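PDB 5WUT: ULam111 from Flavobacterium sp., which probably hydrolyses the beta-1,3-glucosidic bonds of laminarin, acting as a family 16 glycoside hydrolase with a beta-jelly roll fold. Local coordinates for residues T65-T70 with M206-N211; R71-G76 with P199-I204; H137-H142 with T190-P195. All blocks are in the same frame, centred on the assembly; numbering follows the deposited sequence.

Contact 1 (T65-T70 with M206-N211); sequences TQYTST and MAIGGN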
loop_
_atom_site.group_PDB
_atom_site.type_symbol
_atom_site.label_atom_id
_atom_site.label_comp_id
_atom_site.label_asym_id
_atom_site.label_seq_id
_atom_site.Cartn_x
_atom_site.Cartn_y
_atom_site.Cartn_z
ATOM N N THR A 65 25.164 0.160 -30.719
ATOM C CA THR A 65 24.479 1.319 -30.164
ATOM C C THR A 65 22.973 1.265 -30.393
ATOM O O THR A 65 22.279 2.255 -30.192
ATOM C CB THR A 65 24.998 2.637 -30.739
ATOM O OG1 THR A 65 24.924 2.609 -32.171
ATOM C CG2 THR A 65 26.432 2.893 -30.285
ATOM N N GLN A 66 22.478 0.113 -30.834
ATOM C CA GLN A 66 21.041 -0.075 -31.013
ATOM C C GLN A 66 20.391 -0.674 -29.761
ATOM O O GLN A 66 20.843 -1.686 -29.223
ATOM C CB GLN A 66 20.755 -0.957 -32.240
ATOM C CG GLN A 66 19.278 -1.415 -32.324
ATOM C CD GLN A 66 18.836 -1.791 -33.733
ATOM O OE1 GLN A 66 18.366 -2.905 -33.979
ATOM N NE2 GLN A 66 18.923 -0.845 -34.641
ATOM N N TYR A 67 19.349 -0.003 -29.281
ATOM C CA TYR A 67 18.537 -0.499 -28.182
ATOM C C TYR A 67 17.228 -1.041 -28.724
ATOM O O TYR A 67 16.638 -0.419 -29.598
ATOM C CB TYR A 67 18.251 0.619 -27.186
ATOM C CG TYR A 67 19.474 1.190 -26.512
ATOM C CD1 TYR A 67 20.174 2.242 -27.086
ATOM C CD2 TYR A 67 19.920 0.683 -25.292
ATOM C CE1 TYR A 67 21.288 2.770 -26.476
ATOM C CE2 TYR A 67 21.044 1.216 -24.658
ATOM C CZ TYR A 67 21.721 2.261 -25.264
ATOM O OH TYR A 67 22.825 2.805 -24.648
ATOM N N THR A 68 16.760 -2.164 -28.179
ATOM C CA THR A 68 15.496 -2.754 -28.622
ATOM C C THR A 68 14.627 -3.228 -27.456
ATOM O O THR A 68 15.126 -3.594 -26.395
ATOM C CB THR A 68 15.723 -3.946 -29.578
ATOM O OG1 THR A 68 16.663 -4.860 -29.001
ATOM C CG2 THR A 68 16.246 -3.453 -30.951
ATOM N N SER A 69 13.324 -3.236 -27.690
ATOM C CA SER A 69 12.383 -3.653 -26.661
ATOM C C SER A 69 11.056 -3.975 -27.330
ATOM O O SER A 69 11.008 -4.122 -28.556
ATOM C CB SER A 69 12.239 -2.562 -25.592
ATOM O OG SER A 69 11.563 -3.064 -24.433
ATOM N N THR A 70 9.996 -4.087 -26.526
ATOM C CA THR A 70 8.659 -4.461 -26.998
ATOM C C THR A 70 7.622 -3.456 -26.535
ATOM O O THR A 70 7.697 -2.958 -25.395
ATOM C CB THR A 70 8.238 -5.856 -26.474
ATOM O OG1 THR A 70 9.279 -6.803 -26.736
ATOM C CG2 THR A 70 6.911 -6.339 -27.109
ATOM N N MET A 206 8.277 -1.437 -22.611
ATOM C CA MET A 206 9.432 -1.078 -21.798
ATOM C C MET A 206 10.327 -0.148 -22.603
ATOM O O MET A 206 10.928 -0.546 -23.612
ATOM C CB MET A 206 10.185 -2.319 -21.315
ATOM C CG MET A 206 11.498 -1.983 -20.599
ATOM S SD MET A 206 12.242 -3.312 -19.626
ATOM C CE MET A 206 12.066 -4.709 -20.733
ATOM N N ALA A 207 10.355 1.115 -22.199
ATOM C CA ALA A 207 11.186 2.114 -22.860
ATOM C C ALA A 207 12.587 2.228 -22.223
ATOM O O ALA A 207 12.842 1.739 -21.122
ATOM C CB ALA A 207 10.491 3.458 -22.850
ATOM N N ILE A 208 13.501 2.850 -22.961
ATOM C CA ILE A 208 14.877 3.031 -22.533
ATOM C C ILE A 208 15.283 4.488 -22.696
ATOM O O ILE A 208 15.182 5.036 -23.793
ATOM C CB ILE A 208 15.840 2.152 -23.353
ATOM C CG1 ILE A 208 15.519 0.678 -23.103
ATOM C CG2 ILE A 208 17.307 2.502 -23.013
ATOM C CD1 ILE A 208 16.162 -0.275 -24.113
ATOM N N GLY A 209 15.688 5.121 -21.599
ATOM C CA GLY A 209 16.147 6.503 -21.646
ATOM C C GLY A 209 15.055 7.491 -21.979
ATOM O O GLY A 209 13.894 7.245 -21.684
ATOM N N GLY A 210 15.423 8.617 -22.591
ATOM C CA GLY A 210 14.422 9.605 -22.934
ATOM C C GLY A 210 14.077 10.616 -21.856
ATOM O O GLY A 210 14.670 10.632 -20.770
ATOM N N ASN A 211 13.079 11.438 -22.164
ATOM C CA ASN A 211 12.716 12.573 -21.337
ATOM C C ASN A 211 12.186 12.156 -19.967
ATOM O O ASN A 211 12.374 12.868 -18.981
ATOM C CB ASN A 211 11.647 13.388 -22.088
ATOM C CG ASN A 211 11.044 14.510 -21.251
ATOM O OD1 ASN A 211 11.764 15.307 -20.668
ATOM N ND2 ASN A 211 9.715 14.588 -21.229
#
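Tyr67 and Ser69 face Ile208 and Met206 across two antiparallel strands that are drawing apart, their short axes 7.3 Å from each other at closest approach. It is a useful example of how side chains bridge two strands whose regular backbone pairing is ending. The Tyr67 side chain, followed outward, begins with CB, which rests 3.8 Å from Ile208 CD1. The ring comes next, its CD2 lying 3.9 Å from Ile208 CG2; the two side chains cross at about a right angle. Beyond Ile208 the phenol leaves this pair: OH is hydrogen-bonded to Asp219, weakly to Arg41, and the ring meets that of Phe222.

Two residues on, the bridge becomes polar. Ser69 OG is anti to the backbone N (chi1 -167°), which brings it to Met206 O at 2.7 Å, where it donates in the carbonyl plane onto a lone pair. The same OG lies 3.5 Å from Met206 CB. Met206 N to Thr70 O, at 3.2 Å, is the one backbone hydrogen bond between the segments, and the Ser69 bond lies on its diverging side. An alanine in place of Ser69 would probably leave Met206 O without its hydroxyl donor and weaken the link just where the strands separate.

The divergence makes room for another strand: Tyr67 and Ser69 share backbone hydrogen bonds with Leu43 of strand 42-44, while Gln42 accepts from Ile208 N. One buried hydroxyl thus carries a polar link between strands whose spacing has outgrown regular pairing, and apolar contact takes over beyond it.

Contact 2 (R71-G76 with P199-I204); sequences RITTQG and PFYFII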
loop_
_atom_site.group_PDB
_atom_site.type_symbol
_atom_site.label_atom_id
_atom_site.label_comp_id
_atom_site.label_asym_id
_atom_site.label_seq_id
_atom_site.Cartn_x
_atom_site.Cartn_y
_atom_site.Cartn_z
ATOM N N ARG A 71 6.664 -3.168 -27.410
ATOM C CA ARG A 71 5.495 -2.360 -27.081
ATOM C C ARG A 71 4.277 -2.967 -27.768
ATOM O O ARG A 71 4.225 -3.048 -29.000
ATOM C CB ARG A 71 5.705 -0.909 -27.529
ATOM C CG ARG A 71 4.493 0.006 -27.299
ATOM C CD ARG A 71 4.907 1.458 -27.495
ATOM N NE ARG A 71 3.751 2.343 -27.580
ATOM C CZ ARG A 71 3.747 3.601 -27.143
ATOM N NH1 ARG A 71 4.832 4.115 -26.583
ATOM N NH2 ARG A 71 2.657 4.342 -27.265
ATOM N N ILE A 72 3.302 -3.400 -26.973
ATOM C CA ILE A 72 2.113 -4.046 -27.516
ATOM C C ILE A 72 0.868 -3.377 -26.962
ATOM O O ILE A 72 0.890 -2.845 -25.850
ATOM C CB ILE A 72 2.097 -5.554 -27.203
ATOM C CG1 ILE A 72 2.281 -5.827 -25.703
ATOM C CG2 ILE A 72 3.208 -6.267 -27.978
ATOM C CD1 ILE A 72 1.986 -7.290 -25.342
ATOM N N THR A 73 -0.205 -3.378 -27.751
ATOM C CA THR A 73 -1.474 -2.785 -27.329
ATOM C C THR A 73 -2.640 -3.684 -27.673
ATOM O O THR A 73 -2.513 -4.583 -28.505
ATOM C CB THR A 73 -1.763 -1.441 -28.000
ATOM O OG1 THR A 73 -2.290 -1.667 -29.322
ATOM C CG2 THR A 73 -0.513 -0.601 -28.093
ATOM N N THR A 74 -3.792 -3.419 -27.069
ATOM C CA THR A 74 -5.011 -4.129 -27.473
ATOM C C THR A 74 -5.956 -3.235 -28.271
ATOM O O THR A 74 -7.138 -3.530 -28.394
ATOM C CB THR A 74 -5.773 -4.710 -26.263
ATOM O OG1 THR A 74 -6.264 -3.646 -25.438
ATOM C CG2 THR A 74 -4.890 -5.632 -25.457
ATOM N N GLN A 75 -5.430 -2.150 -28.836
ATOM C CA GLN A 75 -6.252 -1.190 -29.575
ATOM C C GLN A 75 -7.113 -1.858 -30.644
ATOM O O GLN A 75 -6.599 -2.590 -31.479
ATOM C CB GLN A 75 -5.379 -0.122 -30.235
ATOM C CG GLN A 75 -6.193 0.995 -30.875
ATOM C CD GLN A 75 -5.318 2.075 -31.488
ATOM O OE1 GLN A 75 -4.107 1.912 -31.622
ATOM N NE2 GLN A 75 -5.934 3.199 -31.845
ATOM N N GLY A 76 -8.413 -1.583 -30.606
ATOM C CA GLY A 76 -9.350 -2.112 -31.587
ATOM C C GLY A 76 -9.618 -3.602 -31.483
ATOM O O GLY A 76 -10.318 -4.160 -32.326
ATOM N N PRO A 199 -14.650 3.453 -23.873
ATOM C CA PRO A 199 -13.732 2.313 -23.762
ATOM C C PRO A 199 -12.276 2.769 -23.861
ATOM O O PRO A 199 -11.983 3.784 -24.511
ATOM C CB PRO A 199 -14.113 1.426 -24.958
ATOM C CG PRO A 199 -15.499 1.901 -25.373
ATOM C CD PRO A 199 -15.501 3.367 -25.074
ATOM N N PHE A 200 -11.397 2.021 -23.203
ATOM C CA PHE A 200 -9.954 2.237 -23.270
ATOM C C PHE A 200 -9.275 0.940 -23.690
ATOM O O PHE A 200 -9.843 -0.125 -23.503
ATOM C CB PHE A 200 -9.417 2.701 -21.905
ATOM C CG PHE A 200 -9.476 4.198 -21.699
ATOM C CD1 PHE A 200 -10.696 4.872 -21.690
ATOM C CD2 PHE A 200 -8.310 4.922 -21.487
ATOM C CE1 PHE A 200 -10.733 6.253 -21.532
ATOM C CE2 PHE A 200 -8.354 6.288 -21.310
ATOM C CZ PHE A 200 -9.567 6.951 -21.342
ATOM N N TYR A 201 -8.080 1.023 -24.266
ATOM C CA TYR A 201 -7.301 -0.180 -24.562
ATOM C C TYR A 201 -6.003 -0.220 -23.768
ATOM O O TYR A 201 -5.583 0.787 -23.198
ATOM C CB TYR A 201 -7.013 -0.290 -26.061
ATOM C CG TYR A 201 -6.186 0.823 -26.674
ATOM C CD1 TYR A 201 -4.801 0.743 -26.702
ATOM C CD2 TYR A 201 -6.797 1.921 -27.274
ATOM C CE1 TYR A 201 -4.027 1.734 -27.302
ATOM C CE2 TYR A 201 -6.034 2.923 -27.875
ATOM C CZ TYR A 201 -4.649 2.821 -27.881
ATOM O OH TYR A 201 -3.861 3.790 -28.480
ATOM N N PHE A 202 -5.395 -1.402 -23.711
ATOM C CA PHE A 202 -4.188 -1.648 -22.915
ATOM C C PHE A 202 -2.922 -1.427 -23.699
ATOM O O PHE A 202 -2.909 -1.655 -24.895
ATOM C CB PHE A 202 -4.173 -3.079 -22.384
ATOM C CG PHE A 202 -5.299 -3.383 -21.458
ATOM C CD1 PHE A 202 -5.336 -2.802 -20.202
ATOM C CD2 PHE A 202 -6.311 -4.258 -21.823
ATOM C CE1 PHE A 202 -6.380 -3.082 -19.328
ATOM C CE2 PHE A 202 -7.362 -4.541 -20.953
ATOM C CZ PHE A 202 -7.391 -3.955 -19.701
ATOM N N ILE A 203 -1.874 -0.994 -23.009
ATOM C CA ILE A 203 -0.519 -0.964 -23.572
ATOM C C ILE A 203 0.429 -1.575 -22.553
ATOM O O ILE A 203 0.331 -1.271 -21.359
ATOM C CB ILE A 203 -0.045 0.470 -23.909
ATOM C CG1 ILE A 203 -1.058 1.203 -24.803
ATOM C CG2 ILE A 203 1.343 0.427 -24.565
ATOM C CD1 ILE A 203 -2.099 2.020 -23.994
ATOM N N ILE A 204 1.315 -2.460 -23.009
ATOM C CA ILE A 204 2.451 -2.926 -22.206
ATOM C C ILE A 204 3.714 -2.563 -22.961
ATOM O O ILE A 204 3.831 -2.862 -24.152
ATOM C CB ILE A 204 2.411 -4.446 -21.958
ATOM C CG1 ILE A 204 1.150 -4.829 -21.199
ATOM C CG2 ILE A 204 3.637 -4.900 -21.169
ATOM C CD1 ILE A 204 0.959 -6.358 -21.060
#
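Tyr201 turns its CG between the backbone N and the carbonyl carbon (chi1 62°), and Gln75 sets CG anti to its own backbone N. The glutamine chain is extended beyond CG, and the two side chains run side by side in the same direction. Gln75 CB sits 3.5 Å above the centre of the Tyr201 ring, a CH-pi contact over the face. Farther out, CG approaches Tyr201 CE2 at 3.6 Å, and the terminal amide stacks on the phenol with only 9° between the planes.

Thr74 shows how a strand can loop out from its neighbour and still satisfy it. Ile72 and Ile204 form a regular antiparallel hydrogen-bonded pair, with Ile72 N to Ile204 O and Ile204 N to Ile72 O both 2.9 Å. Thr73 and Ile203 follow as a non-hydrogen-bonded pair, and Thr73 CG2 lies alongside Ile203 CG1 at 3.8 Å. At Thr74 the backbone N still reaches Phe202 O, at 2.9 Å, but the return bond comes to the side chain: Phe202 N donates to Thr74 OG1 at 3.0 Å in a nearly straight line (171°). The hydroxyl is also hydrogen-bonded to Lys78 O, and strand 66-80 rejoins its neighbour at Phe80, which bonds to Phe200.

Thr73 assists the turn, its OG1 accepting from Gln75 N in an ST turn and from Asn24 as well. On the Ile72 and Ile204 side, residues of strand 224-234 cover Phe202 and Ile204. On the Thr73 and Ile203 side, Arg71 lies alongside Ile203 and forms a salt bridge with Glu26. A threonine hydroxyl standing in for a main-chain carbonyl therefore keeps Phe202 N satisfied in a buried place, while the chain looping out lays its glutamine flat over the tyrosine.

Contact 3 (H137-H142 with T190-P195); sequences HTTASH and TEAIWP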
loop_
_atom_site.group_PDB
_atom_site.type_symbol
_atom_site.label_atom_id
_atom_site.label_comp_id
_atom_site.label_asym_id
_atom_site.label_seq_id
_atom_site.Cartn_x
_atom_site.Cartn_y
_atom_site.Cartn_z
ATOM N N HIS A 137 -3.409 11.377 -17.734
ATOM C CA HIS A 137 -3.112 12.448 -18.683
ATOM C C HIS A 137 -4.383 12.767 -19.442
ATOM O O HIS A 137 -5.084 11.860 -19.914
ATOM C CB HIS A 137 -2.011 12.049 -19.661
ATOM C CG HIS A 137 -0.717 11.747 -18.995
ATOM N ND1 HIS A 137 0.314 12.659 -18.925
ATOM C CD2 HIS A 137 -0.297 10.646 -18.330
ATOM C CE1 HIS A 137 1.322 12.123 -18.262
ATOM N NE2 HIS A 137 0.975 10.903 -17.887
ATOM N N THR A 138 -4.708 14.052 -19.506
ATOM C CA THR A 138 -5.930 14.547 -20.137
ATOM C C THR A 138 -5.628 15.903 -20.770
ATOM O O THR A 138 -4.551 16.452 -20.559
ATOM C CB THR A 138 -7.057 14.736 -19.113
ATOM O OG1 THR A 138 -6.657 15.750 -18.187
ATOM C CG2 THR A 138 -7.317 13.467 -18.331
ATOM N N THR A 139 -6.600 16.483 -21.465
ATOM C CA THR A 139 -6.408 17.855 -21.944
ATOM C C THR A 139 -6.147 18.814 -20.774
ATOM O O THR A 139 -5.281 19.691 -20.856
ATOM C CB THR A 139 -7.613 18.329 -22.757
ATOM O OG1 THR A 139 -7.567 17.701 -24.038
ATOM C CG2 THR A 139 -7.587 19.844 -22.954
ATOM N N ALA A 140 -6.863 18.616 -19.673
ATOM C CA ALA A 140 -6.699 19.479 -18.505
ATOM C C ALA A 140 -5.299 19.401 -17.879
ATOM O O ALA A 140 -4.784 20.408 -17.391
ATOM C CB ALA A 140 -7.774 19.142 -17.445
ATOM N N SER A 141 -4.691 18.214 -17.869
ATOM C CA SER A 141 -3.334 18.049 -17.348
ATOM C C SER A 141 -2.648 16.851 -18.001
ATOM O O SER A 141 -3.114 15.724 -17.881
ATOM C CB SER A 141 -3.337 17.884 -15.818
ATOM O OG SER A 141 -2.018 18.060 -15.312
ATOM N N HIS A 142 -1.549 17.102 -18.695
ATOM C CA HIS A 142 -0.847 16.056 -19.439
ATOM C C HIS A 142 0.646 16.332 -19.516
ATOM O O HIS A 142 1.074 17.471 -19.395
ATOM C CB HIS A 142 -1.410 15.947 -20.858
ATOM C CG HIS A 142 -1.466 17.257 -21.585
ATOM N ND1 HIS A 142 -2.567 18.086 -21.524
ATOM C CD2 HIS A 142 -0.555 17.901 -22.352
ATOM C CE1 HIS A 142 -2.343 19.168 -22.246
ATOM N NE2 HIS A 142 -1.127 19.085 -22.755
ATOM N N THR A 190 -15.982 17.594 -17.245
ATOM C CA THR A 190 -15.962 17.889 -18.665
ATOM C C THR A 190 -15.095 16.841 -19.359
ATOM O O THR A 190 -14.355 16.116 -18.689
ATOM C CB THR A 190 -15.389 19.270 -18.931
ATOM O OG1 THR A 190 -14.022 19.281 -18.504
ATOM C CG2 THR A 190 -16.162 20.332 -18.156
ATOM N N GLU A 191 -15.154 16.769 -20.687
ATOM C CA GLU A 191 -14.287 15.839 -21.412
ATOM C C GLU A 191 -12.807 16.204 -21.235
ATOM O O GLU A 191 -11.939 15.321 -21.208
ATOM C CB GLU A 191 -14.649 15.786 -22.905
ATOM C CG GLU A 191 -13.863 14.699 -23.659
ATOM C CD GLU A 191 -14.309 14.492 -25.102
ATOM O OE1 GLU A 191 -15.538 14.386 -25.333
ATOM O OE2 GLU A 191 -13.426 14.426 -25.995
ATOM N N ALA A 192 -12.517 17.495 -21.076
ATOM C CA ALA A 192 -11.139 17.947 -20.901
ATOM C C ALA A 192 -10.556 17.410 -19.602
ATOM O O ALA A 192 -9.381 17.049 -19.535
ATOM C CB ALA A 192 -11.064 19.473 -20.929
ATOM N N ILE A 193 -11.387 17.362 -18.567
ATOM C CA ILE A 193 -10.972 16.880 -17.253
ATOM C C ILE A 193 -11.149 15.369 -17.136
ATOM O O ILE A 193 -10.341 14.677 -16.509
ATOM C CB ILE A 193 -11.782 17.604 -16.160
ATOM C CG1 ILE A 193 -11.352 19.065 -16.107
ATOM C CG2 ILE A 193 -11.606 16.955 -14.793
ATOM C CD1 ILE A 193 -12.254 19.933 -15.276
ATOM N N TRP A 194 -12.189 14.859 -17.785
ATOM C CA TRP A 194 -12.594 13.466 -17.608
ATOM C C TRP A 194 -12.999 12.824 -18.921
ATOM O O TRP A 194 -14.189 12.725 -19.233
ATOM C CB TRP A 194 -13.755 13.393 -16.603
ATOM C CG TRP A 194 -14.187 12.003 -16.197
ATOM C CD1 TRP A 194 -15.201 11.272 -16.741
ATOM C CD2 TRP A 194 -13.648 11.210 -15.130
ATOM N NE1 TRP A 194 -15.324 10.066 -16.087
ATOM C CE2 TRP A 194 -14.378 10.004 -15.098
ATOM C CE3 TRP A 194 -12.617 11.400 -14.207
ATOM C CZ2 TRP A 194 -14.109 8.989 -14.176
ATOM C CZ3 TRP A 194 -12.352 10.394 -13.291
ATOM C CH2 TRP A 194 -13.097 9.200 -13.288
ATOM N N PRO A 195 -12.004 12.401 -19.707
ATOM C CA PRO A 195 -12.274 11.659 -20.939
ATOM C C PRO A 195 -12.509 10.174 -20.666
ATOM O O PRO A 195 -12.282 9.366 -21.566
ATOM C CB PRO A 195 -10.988 11.851 -21.742
ATOM C CG PRO A 195 -9.922 11.945 -20.661
ATOM C CD PRO A 195 -10.574 12.739 -19.568
HETATM O O HOH W 1 -7.790 15.741 -15.818
HETATM O O HOH W 2 -9.145 15.064 -22.144
#
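Two surface loops of the jelly roll dock here, each shaped by an ST motif, and Thr138 and Ala140 of one loop converge on the carbonyl oxygen of Ala192 in the other. Ala140 N donates to Ala192 O at 3.0 Å, approaching from above the carbonyl plane, 45° out of it. Thr138 OG1 lies near the same oxygen in a weak contact whose proton is not settled.

That hydroxyl does more within its own loop, accepting from Ser141 N at 3.2 Å. In the other loop, Thr190 OG1 receives Ile193 N in the same way. Between the loops, one water is bound 2.6 Å from Thr138 OG1 and donates to Ile193 O at 2.8 Å; a second accepts from Thr139 N and lies 3.0 Å from Glu191 O, one of several acceptors competing for its protons. The methyl branch of Thr138 serves a different purpose: CG2 stands anti to the carbonyl carbon, beside the backbone N, and touches Pro195 CD at 3.6 Å, the side chains crossing at about a right angle. Nearer the surface, Ala140 CB packs on Ile193 CG1 at 3.8 Å.

Within the first loop His142 ND1 donates to Thr138 O at 2.7 Å, with that oxygen close to the plane of the imidazole. Gln115 joins the two loops from outside, accepting from Thr139 OG1 and donating to Glu191 OE2. At the start of the first loop, His137 touches Glu118 and Asp120 of strand 118-123, whose EIDILE sequence fits the family 16 signature ExDxxE, so this loop probably leaves the sheet close to the active-site cleft. The carbonyls of Glu191, Ala192 and Ile193 are met by an amide and two waters, so the docking depends largely on backbone shape and bound water, and probably less on the second loop's side chains.

Overall arrangement
Contacts 1 and 2 are successive lengths of one antiparallel pairing, strand 66-80 against strand 200-208, with centres 19 Å apart. The strands pair regularly at contact 2 and diverge at contact 1, where strand 42-44 joins strand 66-80. Contact 3 lies among loops, 19 Å from contact 2 and 28 Å from contact 1 between centres, and touches contact 2 where Phe200 packs on Pro195. Along the chain the three are nested: contact 1 encloses contact 2, which encloses contact 3. The jelly roll thus brings residues far apart in sequence into one sheet, while a shorter excursion is closed at its surface by the docking loops.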